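Local coordinates for Lmo0135 protein (Listeria monocytogenes EGD-e, PDB 5ISU), which probably serves as the extracellular substrate-binding component of an ABC transporter, possibly one that imports peptides, at residues G18-G23 with P204-V209; L472-R477 with S496-T501; V191-F196 with V209-T214; S177-F182 with F492-K497. All coordinates share one frame; numbering follows the deposited sequence.

From the N terminus, strand 19-24 is met by residues 204-209, so interaction 1 closes a loop of 180 residues. Inside that span the chain forms strands 180-186 and 190-195, and strand 208-213 then turns back on 190-195 in interaction 3. Interactions 1 and 3 cross along the chain, share Val209 and line up three strands of a mixed four-stranded sheet, whose fourth is 180-186. Interaction 4 bridges 309 residues, carrying the start of strand 180-186 to the C-terminal loop 492-497; it also crosses interaction 1, and interaction 3 lies wholly within its span. Interaction 2, a short late closure, joins the end of strand 462-475 to the C-terminal tail and shares Ser496 and Lys497 with interaction 4.

Interaction 1. Residues G18-G23 with P204-V209; sequences GSLIIG and PKLDKV
Leu20 and Leu206 meet obliquely, CD1 of Leu206 resting 3.8 Å from CB of Leu20 and a little farther from its CD2. CG of Leu206 lies anti to its carbonyl carbon (chi1 -64°), and the CD1 it carries is the methyl that meets Leu20. Farther along, the side chains of Ile22 and Val209 also meet at a slant, Ile22 CD1 3.8 Å from Val209 CG1. Leu20 and Val209 are paired in parallel register and share one face of the sheet, where Tyr180 also packs on Val209; Ser19 and Lys208 pair on the other, exposed face, and the lysine chain runs extended away from residues 18-23. The backbones join through Leu20 N, which gives its hydrogen to Lys208 O at 3.0 Å, and through Gly18 O, which accepts twice. Asp207 N reaches Gly18 O at 2.9 Å within the carbonyl plane, whereas Lys208 N is longer, at 3.3 Å, but straighter at its hydrogen (166°). Strand 19-24 thereby becomes an edge of the mixed four-stranded sheet beside strand 208-213. The chemistry is divided: Gly18 O, accepting from two successive N-H groups, lies at the start of the parallel pairing; aliphatic side chains meet on the buried Leu20-Val209 face, while Ser19 and Lys208 lie on the exposed one.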
loop_
_atom_site.group_PDB
_atom_site.type_symbol
_atom_site.label_atom_id
_atom_site.label_comp_id
_atom_site.label_asym_id
_atom_site.label_seq_id
_atom_site.Cartn_x
_atom_site.Cartn_y
_atom_site.Cartn_z
ATOM N N GLY A 18 4.451 26.698 -15.958
ATOM C CA GLY A 18 3.057 26.453 -15.737
ATOM C C GLY A 18 2.899 25.852 -14.361
ATOM O O GLY A 18 3.868 25.410 -13.740
ATOM N N SER A 19 1.653 25.828 -13.902
ATOM C CA SER A 19 1.316 25.347 -12.598
ATOM C C SER A 19 0.436 24.114 -12.717
ATOM O O SER A 19 -0.240 23.922 -13.718
ATOM C CB SER A 19 0.535 26.430 -11.848
ATOM O OG SER A 19 1.219 27.667 -11.818
ATOM N N LEU A 20 0.464 23.286 -11.680
ATOM C CA LEU A 20 -0.386 22.102 -11.579
ATOM C C LEU A 20 -0.969 22.108 -10.181
ATOM O O LEU A 20 -0.240 22.274 -9.207
ATOM C CB LEU A 20 0.393 20.808 -11.776
ATOM C CG LEU A 20 -0.419 19.503 -11.663
ATOM C CD1 LEU A 20 -1.392 19.365 -12.815
ATOM C CD2 LEU A 20 0.502 18.300 -11.642
ATOM N N ILE A 21 -2.285 21.936 -10.101
ATOM C CA ILE A 21 -3.014 21.900 -8.844
ATOM C C ILE A 21 -3.510 20.476 -8.682
ATOM O O ILE A 21 -4.213 19.973 -9.558
ATOM C CB ILE A 21 -4.243 22.817 -8.891
ATOM C CG1 ILE A 21 -3.845 24.231 -9.302
ATOM C CG2 ILE A 21 -4.924 22.847 -7.537
ATOM C CD1 ILE A 21 -3.060 24.957 -8.244
ATOM N N ILE A 22 -3.142 19.831 -7.577
ATOM C CA ILE A 22 -3.538 18.446 -7.318
ATOM C C ILE A 22 -4.470 18.374 -6.121
ATOM O O ILE A 22 -4.176 18.916 -5.061
ATOM C CB ILE A 22 -2.311 17.574 -7.042
ATOM C CG1 ILE A 22 -1.234 17.814 -8.101
ATOM C CG2 ILE A 22 -2.712 16.095 -6.942
ATOM C CD1 ILE A 22 -0.003 16.954 -7.916
ATOM N N GLY A 23 -5.589 17.690 -6.289
ATOM C CA GLY A 23 -6.589 17.595 -5.220
ATOM C C GLY A 23 -6.305 16.420 -4.309
ATOM O O GLY A 23 -6.072 15.317 -4.791
ATOM N N PRO A 204 12.496 19.701 -13.973
ATOM C CA PRO A 204 11.039 19.556 -14.163
ATOM C C PRO A 204 10.429 20.562 -15.155
ATOM O O PRO A 204 10.895 21.703 -15.242
ATOM C CB PRO A 204 10.482 19.794 -12.769
ATOM C CG PRO A 204 11.606 19.448 -11.855
ATOM C CD PRO A 204 12.839 19.911 -12.559
ATOM N N LYS A 205 9.402 20.123 -15.880
ATOM C CA LYS A 205 8.748 20.955 -16.897
ATOM C C LYS A 205 7.753 21.947 -16.300
ATOM O O LYS A 205 7.716 23.098 -16.715
ATOM C CB LYS A 205 8.096 20.060 -17.943
ATOM C CG LYS A 205 9.127 19.211 -18.678
ATOM C CD LYS A 205 8.490 18.104 -19.489
ATOM C CE LYS A 205 9.529 17.289 -20.242
ATOM N NZ LYS A 205 10.220 18.097 -21.291
ATOM N N LEU A 206 6.956 21.499 -15.330
ATOM C CA LEU A 206 6.023 22.390 -14.625
ATOM C C LEU A 206 6.808 23.134 -13.536
ATOM O O LEU A 206 7.640 22.560 -12.827
ATOM C CB LEU A 206 4.852 21.613 -14.020
ATOM C CG LEU A 206 3.936 20.917 -15.045
ATOM C CD1 LEU A 206 3.061 19.869 -14.373
ATOM C CD2 LEU A 206 3.089 21.917 -15.822
ATOM N N ASP A 207 6.530 24.417 -13.420
ATOM C CA ASP A 207 7.218 25.277 -12.485
ATOM C C ASP A 207 6.688 25.156 -11.041
ATOM O O ASP A 207 7.474 25.081 -10.110
ATOM C CB ASP A 207 7.117 26.731 -12.990
ATOM C CG ASP A 207 7.806 27.729 -12.067
ATOM O OD1 ASP A 207 8.849 27.377 -11.463
ATOM O OD2 ASP A 207 7.307 28.875 -11.957
ATOM N N LYS A 208 5.368 25.153 -10.859
ATOM C CA LYS A 208 4.770 25.079 -9.508
ATOM C C LYS A 208 3.752 23.966 -9.360
ATOM O O LYS A 208 3.053 23.642 -10.309
ATOM C CB LYS A 208 4.093 26.392 -9.162
ATOM C CG LYS A 208 5.032 27.564 -9.189
ATOM C CD LYS A 208 4.370 28.755 -8.566
ATOM C CE LYS A 208 5.247 29.978 -8.656
ATOM N NZ LYS A 208 4.590 31.078 -7.905
ATOM N N VAL A 209 3.709 23.357 -8.174
ATOM C CA VAL A 209 2.748 22.301 -7.871
ATOM C C VAL A 209 2.126 22.626 -6.533
ATOM O O VAL A 209 2.830 22.887 -5.564
ATOM C CB VAL A 209 3.385 20.906 -7.833
ATOM C CG1 VAL A 209 2.378 19.862 -7.366
ATOM C CG2 VAL A 209 3.914 20.518 -9.203
#

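Interaction 2. Residues L472-R477 with S496-T501; sequences LALDSR and SKLYLT
Arg477 and Leu500 lie side by side and point the same way, with CD1 of Leu500 3.9 Å from CB of Arg477. The same methyl sits over one face of the guanidinium, 4.0 Å above its plane and displaced toward the rim, so a single branch of the leucine touches the root of the arginine side chain and also lies over the rim of its flat end. The second apolar touch is looser: CD2 of Leu474 and CD2 of Leu498 approach to 4.4 Å, two buried leucines reaching toward each other although Leu474 CA and Leu498 CA are 10.3 Å apart. Ala484 of helix 481-484 also packs on Leu498, and Gln481 of that helix on Leu474.

One backbone hydrogen bond spans the segments. Thr501 N donates to Arg477 O at 2.9 Å, nearly along the C=O axis, and CB of Thr501 comes close to the same oxygen. This bond lies beside the small antiparallel pairing of strands 478-479 and 499-500, which fastens the C-terminal tail where the long strand 462-475 ends.

Polar bonds within residues 472-477 shape that end. Asp475 OD1 accepts from Arg477 N at 3.0 Å, an Asx turn in which the donor stands above the carboxylate plane. The other oxygen, Asp475 OD2, forms a salt bridge with Arg477 NE at 3.2 Å, though its hydrogen bond is weak, bent to 130° at the hydrogen. Asn230 ND2 is a further partner of OD2. The arginine chain bends at chi3 (-51°), which folds NE back toward CB, near the carboxylate of Asp475.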
loop_
_atom_site.group_PDB
_atom_site.type_symbol
_atom_site.label_atom_id
_atom_site.label_comp_id
_atom_site.label_asym_id
_atom_site.label_seq_id
_atom_site.Cartn_x
_atom_site.Cartn_y
_atom_site.Cartn_z
ATOM N N LEU A 472 -7.672 8.101 -11.744
ATOM C CA LEU A 472 -7.287 9.503 -11.733
ATOM C C LEU A 472 -7.955 10.239 -12.878
ATOM O O LEU A 472 -8.199 9.673 -13.950
ATOM C CB LEU A 472 -5.799 9.679 -11.996
ATOM C CG LEU A 472 -4.817 9.093 -11.010
ATOM C CD1 LEU A 472 -3.428 9.209 -11.611
ATOM C CD2 LEU A 472 -4.929 9.782 -9.654
ATOM N N ALA A 473 -8.159 11.531 -12.663
ATOM C CA ALA A 473 -8.653 12.417 -13.683
ATOM C C ALA A 473 -7.574 13.491 -13.808
ATOM O O ALA A 473 -7.187 14.102 -12.806
ATOM C CB ALA A 473 -9.985 13.019 -13.287
ATOM N N LEU A 474 -7.078 13.684 -15.029
ATOM C CA LEU A 474 -6.032 14.664 -15.327
ATOM C C LEU A 474 -6.503 15.617 -16.425
ATOM O O LEU A 474 -6.809 15.171 -17.519
ATOM C CB LEU A 474 -4.758 13.957 -15.820
ATOM C CG LEU A 474 -3.623 14.880 -16.290
ATOM C CD1 LEU A 474 -3.196 15.749 -15.122
ATOM C CD2 LEU A 474 -2.405 14.145 -16.861
ATOM N N ASP A 475 -6.506 16.917 -16.131
ATOM C CA ASP A 475 -6.892 17.972 -17.083
ATOM C C ASP A 475 -6.204 17.683 -18.447
ATOM O O ASP A 475 -4.963 17.510 -18.523
ATOM C CB ASP A 475 -6.535 19.338 -16.469
ATOM C CG ASP A 475 -6.789 20.526 -17.393
ATOM O OD1 ASP A 475 -6.948 20.373 -18.631
ATOM O OD2 ASP A 475 -6.762 21.663 -16.864
ATOM N N SER A 476 -7.027 17.606 -19.499
ATOM C CA SER A 476 -6.567 17.265 -20.857
ATOM C C SER A 476 -5.489 18.149 -21.436
ATOM O O SER A 476 -4.827 17.740 -22.368
ATOM C CB SER A 476 -7.741 17.144 -21.845
ATOM O OG SER A 476 -8.435 15.932 -21.608
ATOM N N ARG A 477 -5.297 19.338 -20.885
ATOM C CA ARG A 477 -4.223 20.219 -21.335
ATOM C C ARG A 477 -2.822 19.719 -20.885
ATOM O O ARG A 477 -1.806 20.248 -21.345
ATOM C CB ARG A 477 -4.428 21.632 -20.787
ATOM C CG ARG A 477 -5.769 22.287 -21.122
ATOM C CD ARG A 477 -5.864 23.677 -20.513
ATOM N NE ARG A 477 -5.543 23.662 -19.088
ATOM C CZ ARG A 477 -5.390 24.741 -18.321
ATOM N NH1 ARG A 477 -5.550 25.966 -18.820
ATOM N NH2 ARG A 477 -5.071 24.589 -17.033
ATOM N N SER A 496 7.661 15.440 -12.355
ATOM C CA SER A 496 8.539 16.279 -13.182
ATOM C C SER A 496 8.400 15.966 -14.667
ATOM O O SER A 496 8.847 16.764 -15.506
ATOM C CB SER A 496 10.016 16.113 -12.775
ATOM O OG SER A 496 10.485 14.810 -13.073
ATOM N N LYS A 497 7.807 14.805 -14.986
ATOM C CA LYS A 497 7.535 14.406 -16.375
ATOM C C LYS A 497 6.242 15.007 -16.961
ATOM O O LYS A 497 6.049 14.983 -18.192
ATOM C CB LYS A 497 7.497 12.883 -16.513
ATOM C CG LYS A 497 8.739 12.165 -15.973
ATOM C CD LYS A 497 10.050 12.750 -16.485
ATOM C CE LYS A 497 11.238 12.047 -15.841
ATOM N NZ LYS A 497 12.507 12.731 -16.198
ATOM N N LEU A 498 5.354 15.533 -16.115
ATOM C CA LEU A 498 4.105 16.142 -16.636
ATOM C C LEU A 498 4.421 17.490 -17.260
ATOM O O LEU A 498 5.383 18.145 -16.872
ATOM C CB LEU A 498 3.045 16.308 -15.539
ATOM C CG LEU A 498 2.528 15.027 -14.872
ATOM C CD1 LEU A 498 1.518 15.375 -13.793
ATOM C CD2 LEU A 498 1.911 14.080 -15.891
ATOM N N TYR A 499 3.630 17.905 -18.243
ATOM C CA TYR A 499 3.874 19.193 -18.895
ATOM C C TYR A 499 2.582 19.813 -19.348
ATOM O O TYR A 499 1.635 19.104 -19.673
ATOM C CB TYR A 499 4.870 19.047 -20.062
ATOM C CG TYR A 499 4.466 18.052 -21.139
ATOM C CD1 TYR A 499 3.610 18.427 -22.179
ATOM C CD2 TYR A 499 4.967 16.748 -21.146
ATOM C CE1 TYR A 499 3.235 17.519 -23.166
ATOM C CE2 TYR A 499 4.603 15.839 -22.134
ATOM C CZ TYR A 499 3.741 16.236 -23.139
ATOM O OH TYR A 499 3.378 15.354 -24.116
ATOM N N LEU A 500 2.539 21.141 -19.364
ATOM C CA LEU A 500 1.332 21.866 -19.763
ATOM C C LEU A 500 1.424 22.299 -21.209
ATOM O O LEU A 500 2.378 22.965 -21.594
ATOM C CB LEU A 500 1.144 23.107 -18.888
ATOM C CG LEU A 500 -0.068 23.996 -19.167
ATOM C CD1 LEU A 500 -1.371 23.239 -18.977
ATOM C CD2 LEU A 500 -0.029 25.212 -18.260
ATOM N N THR A 501 0.424 21.915 -21.995
ATOM C CA THR A 501 0.299 22.299 -23.399
ATOM C C THR A 501 -0.711 23.449 -23.474
ATOM O O THR A 501 -1.921 23.216 -23.523
ATOM C CB THR A 501 -0.222 21.117 -24.248
ATOM O OG1 THR A 501 0.674 20.011 -24.129
ATOM C CG2 THR A 501 -0.361 21.506 -25.719
#

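Interaction 3. Residues V191-F196 with V209-T214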
loop_
_atom_site.group_PDB
_atom_site.type_symbol
_atom_site.label_atom_id
_atom_site.label_comp_id
_atom_site.label_asym_id
_atom_site.label_seq_id
_atom_site.Cartn_x
_atom_site.Cartn_y
_atom_site.Cartn_z
ATOM N N VAL A 191 -0.661 22.925 0.219
ATOM C CA VAL A 191 0.793 22.808 0.310
ATOM C C VAL A 191 1.311 23.252 -1.059
ATOM O O VAL A 191 0.897 22.681 -2.064
ATOM C CB VAL A 191 1.276 21.375 0.558
ATOM C CG1 VAL A 191 2.800 21.352 0.634
ATOM C CG2 VAL A 191 0.669 20.818 1.837
ATOM N N SER A 192 2.177 24.269 -1.107
ATOM C CA SER A 192 2.728 24.755 -2.391
ATOM C C SER A 192 4.206 24.394 -2.514
ATOM O O SER A 192 4.959 24.448 -1.531
ATOM C CB SER A 192 2.534 26.269 -2.560
ATOM O OG SER A 192 3.135 26.980 -1.498
ATOM N N LEU A 193 4.602 24.031 -3.734
ATOM C CA LEU A 193 5.960 23.632 -4.028
ATOM C C LEU A 193 6.418 24.285 -5.324
ATOM O O LEU A 193 5.588 24.733 -6.124
ATOM C CB LEU A 193 5.990 22.115 -4.237
ATOM C CG LEU A 193 5.354 21.143 -3.233
ATOM C CD1 LEU A 193 5.361 19.742 -3.840
ATOM C CD2 LEU A 193 6.064 21.122 -1.896
ATOM N N GLU A 194 7.729 24.306 -5.549
ATOM C CA GLU A 194 8.299 24.848 -6.788
ATOM C C GLU A 194 9.386 23.920 -7.292
ATOM O O GLU A 194 10.064 23.266 -6.495
ATOM C CB GLU A 194 8.823 26.278 -6.598
ATOM C CG GLU A 194 10.043 26.424 -5.704
ATOM C CD GLU A 194 10.480 27.874 -5.529
ATOM O OE1 GLU A 194 9.861 28.802 -6.121
ATOM O OE2 GLU A 194 11.450 28.087 -4.780
ATOM N N ARG A 195 9.589 23.893 -8.610
ATOM C CA ARG A 195 10.546 22.960 -9.196
ATOM C C ARG A 195 11.995 23.074 -8.713
ATOM O O ARG A 195 12.508 24.163 -8.438
ATOM C CB ARG A 195 10.494 22.970 -10.718
ATOM C CG ARG A 195 11.039 24.220 -11.395
ATOM C CD ARG A 195 10.933 24.080 -12.915
ATOM N NE ARG A 195 10.968 25.372 -13.584
ATOM C CZ ARG A 195 10.713 25.556 -14.873
ATOM N NH1 ARG A 195 10.378 24.524 -15.639
ATOM N NH2 ARG A 195 10.769 26.788 -15.403
ATOM N N PHE A 196 12.635 21.913 -8.595
ATOM C CA PHE A 196 14.031 21.824 -8.207
ATOM C C PHE A 196 14.801 21.683 -9.494
ATOM O O PHE A 196 14.714 20.657 -10.147
ATOM C CB PHE A 196 14.211 20.630 -7.275
ATOM C CG PHE A 196 15.627 20.355 -6.900
ATOM C CD1 PHE A 196 16.480 21.386 -6.526
ATOM C CD2 PHE A 196 16.086 19.055 -6.819
ATOM C CE1 PHE A 196 17.782 21.117 -6.139
ATOM C CE2 PHE A 196 17.380 18.785 -6.445
ATOM C CZ PHE A 196 18.231 19.813 -6.103
ATOM N N VAL A 209 3.709 23.357 -8.174
ATOM C CA VAL A 209 2.748 22.301 -7.871
ATOM C C VAL A 209 2.126 22.626 -6.533
ATOM O O VAL A 209 2.830 22.887 -5.564
ATOM C CB VAL A 209 3.385 20.906 -7.833
ATOM C CG1 VAL A 209 2.378 19.862 -7.366
ATOM C CG2 VAL A 209 3.914 20.518 -9.203
ATOM N N THR A 210 0.800 22.624 -6.493
ATOM C CA THR A 210 0.070 22.931 -5.286
ATOM C C THR A 210 -0.813 21.750 -4.982
ATOM O O THR A 210 -1.468 21.229 -5.885
ATOM C CB THR A 210 -0.832 24.170 -5.480
ATOM O OG1 THR A 210 -0.035 25.289 -5.868
ATOM C CG2 THR A 210 -1.603 24.523 -4.190
ATOM N N PHE A 211 -0.792 21.293 -3.733
ATOM C CA PHE A 211 -1.681 20.216 -3.297
ATOM C C PHE A 211 -2.830 20.901 -2.594
ATOM O O PHE A 211 -2.633 21.475 -1.525
ATOM C CB PHE A 211 -0.980 19.226 -2.367
ATOM C CG PHE A 211 0.008 18.344 -3.075
ATOM C CD1 PHE A 211 -0.398 17.133 -3.630
ATOM C CD2 PHE A 211 1.329 18.729 -3.215
ATOM C CE1 PHE A 211 0.498 16.315 -4.290
ATOM C CE2 PHE A 211 2.234 17.922 -3.894
ATOM C CZ PHE A 211 1.823 16.712 -4.417
ATOM N N ARG A 212 -4.009 20.855 -3.223
ATOM C CA ARG A 212 -5.237 21.495 -2.712
ATOM C C ARG A 212 -6.090 20.539 -1.879
ATOM O O ARG A 212 -6.556 19.525 -2.373
ATOM C CB ARG A 212 -6.053 22.026 -3.898
ATOM C CG ARG A 212 -7.435 22.584 -3.597
ATOM C CD ARG A 212 -7.418 23.748 -2.629
ATOM N NE ARG A 212 -6.716 24.925 -3.145
ATOM C CZ ARG A 212 -6.579 26.068 -2.467
ATOM N NH1 ARG A 212 -7.093 26.203 -1.239
ATOM N NH2 ARG A 212 -5.916 27.087 -3.013
ATOM N N ILE A 213 -6.345 20.912 -0.635
ATOM C CA ILE A 213 -7.097 20.080 0.297
ATOM C C ILE A 213 -8.616 20.303 0.218
ATOM O O ILE A 213 -9.102 21.291 0.721
ATOM C CB ILE A 213 -6.613 20.354 1.745
ATOM C CG1 ILE A 213 -5.098 20.144 1.844
ATOM C CG2 ILE A 213 -7.352 19.461 2.737
ATOM C CD1 ILE A 213 -4.508 20.472 3.199
ATOM N N THR A 214 -9.351 19.379 -0.410
ATOM C CA THR A 214 -10.822 19.468 -0.502
ATOM C C THR A 214 -11.424 18.075 -0.266
ATOM O O THR A 214 -11.247 17.147 -1.077
ATOM C CB THR A 214 -11.333 20.060 -1.846
ATOM O OG1 THR A 214 -10.647 21.287 -2.138
ATOM C CG2 THR A 214 -12.871 20.344 -1.789
#
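Val191 and Phe211 face each other as a hydrogen-bonded antiparallel pair in which both residues use N and O: Val191 N donates to Phe211 O at 3.0 Å, and Phe211 N returns to Val191 O at 2.8 Å. Both donors lie in the plane of the accepting carbonyl. Leu193 and Val209 repeat the pattern two residues on, but less evenly. Leu193 N meets Val209 O at 2.8 Å almost head-on to the carbonyl, while Val209 N stands 46° out of the plane of Leu193 O, at 3.1 Å. Between these pairs, Ser192 and Thr210 form the non-hydrogen-bonded pair; Thr210 CA adds a CH...O contact to Val191 O, and Ser192 OG has a weak bond to Glu184 O in the neighbouring strand. On the buried face, CG of Leu193, anti to the carbonyl carbon at chi1 -50°, carries CD1 to the edge of the Phe211 ring, in its plane and 3.6 Å from CE2. Helix 39-48 covers this face, with Ala47 and Val48 on Leu193 and Thr43 on Phe211. The arrangement is antiparallel pairing of central strands 190-195 and 208-213 in a mixed four-stranded sheet, part of the solute-binding protein fold.

Interaction 4. Residues S177-F182 with F492-K497; sequences SGPYKF and FRDLSK
Tyr180 has CG anti to its carbonyl carbon (chi1 -71°), which directs the ring to Leu495; the two side chains cross at about a right angle, Tyr180 CE2 lying 4.1 Å from Leu495 CB. Asp494, with CG anti to its backbone N (chi1 -170°), turns its carboxylate to Pro179. At the edge of the Tyr180 ring, close to its plane, comes Ser496 N. The phenol oxygen has its strong partner in Leu206 O, and a water bridges it to the loop, donating to Tyr180 OH and to Leu495 O at 3.0 Å each. Loop 492-497 turns here through an Asx turn: Asp494 OD1 accepts from Ser496 N at 3.0 Å and from Ser496 OG at 2.6 Å, both donors standing above the same face of the carboxylate. This turn packs the C-terminal part of the chain on the start of edge strand 180-186 of the four-stranded sheet. The Pro179 ring leans on it, CB 3.6 Å from Ser496 CB and CG 3.6 Å from Asp494 OD1. Asp494 OD2, in turn, is hydrogen-bonded to Tyr199 OH, and the Tyr199 side chain also touches Pro179 and Ser496.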
loop_
_atom_site.group_PDB
_atom_site.type_symbol
_atom_site.label_atom_id
_atom_site.label_comp_id
_atom_site.label_asym_id
_atom_site.label_seq_id
_atom_site.Cartn_x
_atom_site.Cartn_y
_atom_site.Cartn_z
ATOM N N SER A 177 15.190 15.844 -1.929
ATOM C CA SER A 177 15.935 15.548 -3.143
ATOM C C SER A 177 14.998 15.323 -4.340
ATOM O O SER A 177 15.455 15.061 -5.455
ATOM C CB SER A 177 16.773 14.295 -2.912
ATOM O OG SER A 177 15.936 13.241 -2.465
ATOM N N GLY A 178 13.694 15.437 -4.102
ATOM C CA GLY A 178 12.702 15.224 -5.152
ATOM C C GLY A 178 12.607 16.390 -6.126
ATOM O O GLY A 178 13.260 17.408 -5.940
ATOM N N PRO A 179 11.772 16.246 -7.160
ATOM C CA PRO A 179 11.633 17.272 -8.193
ATOM C C PRO A 179 11.004 18.592 -7.789
ATOM O O PRO A 179 11.141 19.532 -8.535
ATOM C CB PRO A 179 10.768 16.586 -9.239
ATOM C CG PRO A 179 9.991 15.568 -8.487
ATOM C CD PRO A 179 10.927 15.064 -7.434
ATOM N N TYR A 180 10.319 18.650 -6.638
ATOM C CA TYR A 180 9.663 19.862 -6.152
ATOM C C TYR A 180 10.080 20.253 -4.732
ATOM O O TYR A 180 10.011 19.437 -3.805
ATOM C CB TYR A 180 8.125 19.729 -6.287
ATOM C CG TYR A 180 7.766 19.782 -7.748
ATOM C CD1 TYR A 180 7.616 20.994 -8.401
ATOM C CD2 TYR A 180 7.724 18.633 -8.506
ATOM C CE1 TYR A 180 7.369 21.049 -9.763
ATOM C CE2 TYR A 180 7.472 18.678 -9.863
ATOM C CZ TYR A 180 7.294 19.877 -10.488
ATOM O OH TYR A 180 7.072 19.898 -11.846
ATOM N N LYS A 181 10.552 21.495 -4.597
ATOM C CA LYS A 181 11.013 22.071 -3.330
ATOM C C LYS A 181 9.834 22.618 -2.593
ATOM O O LYS A 181 8.872 23.085 -3.204
ATOM C CB LYS A 181 11.992 23.235 -3.560
ATOM C CG LYS A 181 13.190 22.894 -4.416
ATOM C CD LYS A 181 14.191 24.035 -4.492
ATOM C CE LYS A 181 13.653 25.221 -5.274
ATOM N NZ LYS A 181 14.669 26.298 -5.349
ATOM N N PHE A 182 9.924 22.603 -1.275
ATOM C CA PHE A 182 8.842 23.095 -0.437
ATOM C C PHE A 182 8.846 24.631 -0.409
ATOM O O PHE A 182 9.896 25.233 -0.322
ATOM C CB PHE A 182 8.995 22.527 0.973
ATOM C CG PHE A 182 7.970 23.023 1.949
ATOM C CD1 PHE A 182 6.739 22.404 2.050
ATOM C CD2 PHE A 182 8.259 24.094 2.797
ATOM C CE1 PHE A 182 5.798 22.844 2.969
ATOM C CE2 PHE A 182 7.321 24.545 3.721
ATOM C CZ PHE A 182 6.087 23.914 3.806
ATOM N N PHE A 492 1.209 9.535 -9.006
ATOM C CA PHE A 492 2.291 9.382 -9.964
ATOM C C PHE A 492 3.612 9.140 -9.262
ATOM O O PHE A 492 3.788 9.495 -8.079
ATOM C CB PHE A 492 2.432 10.607 -10.853
ATOM C CG PHE A 492 1.340 10.762 -11.872
ATOM C CD1 PHE A 492 1.338 9.984 -13.017
ATOM C CD2 PHE A 492 0.370 11.729 -11.729
ATOM C CE1 PHE A 492 0.361 10.132 -13.984
ATOM C CE2 PHE A 492 -0.605 11.893 -12.695
ATOM C CZ PHE A 492 -0.616 11.083 -13.820
ATOM N N ARG A 493 4.536 8.557 -10.024
ATOM C CA ARG A 493 5.868 8.227 -9.556
ATOM C C ARG A 493 6.708 9.468 -9.566
ATOM O O ARG A 493 7.423 9.752 -8.585
ATOM C CB ARG A 493 6.495 7.184 -10.487
ATOM C CG ARG A 493 7.886 6.661 -10.105
ATOM C CD ARG A 493 8.449 5.742 -11.198
ATOM N NE ARG A 493 8.433 6.428 -12.493
ATOM C CZ ARG A 493 9.342 7.302 -12.918
ATOM N NH1 ARG A 493 10.400 7.592 -12.195
ATOM N NH2 ARG A 493 9.177 7.899 -14.084
ATOM N N ASP A 494 6.593 10.231 -10.658
ATOM C CA ASP A 494 7.405 11.405 -10.843
ATOM C C ASP A 494 6.662 12.494 -11.640
ATOM O O ASP A 494 6.522 12.420 -12.863
ATOM C CB ASP A 494 8.700 10.997 -11.559
ATOM C CG ASP A 494 9.751 12.111 -11.589
ATOM O OD1 ASP A 494 9.440 13.275 -11.255
ATOM O OD2 ASP A 494 10.913 11.815 -11.949
ATOM N N LEU A 495 6.241 13.522 -10.915
ATOM C CA LEU A 495 5.505 14.644 -11.471
ATOM C C LEU A 495 6.327 15.566 -12.380
ATOM O O LEU A 495 5.745 16.397 -13.069
ATOM C CB LEU A 495 4.911 15.477 -10.322
ATOM C CG LEU A 495 3.820 14.836 -9.455
ATOM C CD1 LEU A 495 3.555 15.646 -8.198
ATOM C CD2 LEU A 495 2.546 14.699 -10.258
ATOM N N SER A 496 7.661 15.440 -12.355
ATOM C CA SER A 496 8.539 16.279 -13.182
ATOM C C SER A 496 8.400 15.966 -14.667
ATOM O O SER A 496 8.847 16.764 -15.506
ATOM C CB SER A 496 10.016 16.113 -12.775
ATOM O OG SER A 496 10.485 14.810 -13.073
ATOM N N LYS A 497 7.807 14.805 -14.986
ATOM C CA LYS A 497 7.535 14.406 -16.375
ATOM C C LYS A 497 6.242 15.007 -16.961
ATOM O O LYS A 497 6.049 14.983 -18.192
ATOM C CB LYS A 497 7.497 12.883 -16.513
ATOM C CG LYS A 497 8.739 12.165 -15.973
ATOM C CD LYS A 497 10.050 12.750 -16.485
ATOM C CE LYS A 497 11.238 12.047 -15.841
ATOM N NZ LYS A 497 12.507 12.731 -16.198
HETATM O O HOH W 1 6.692 18.768 -14.625
#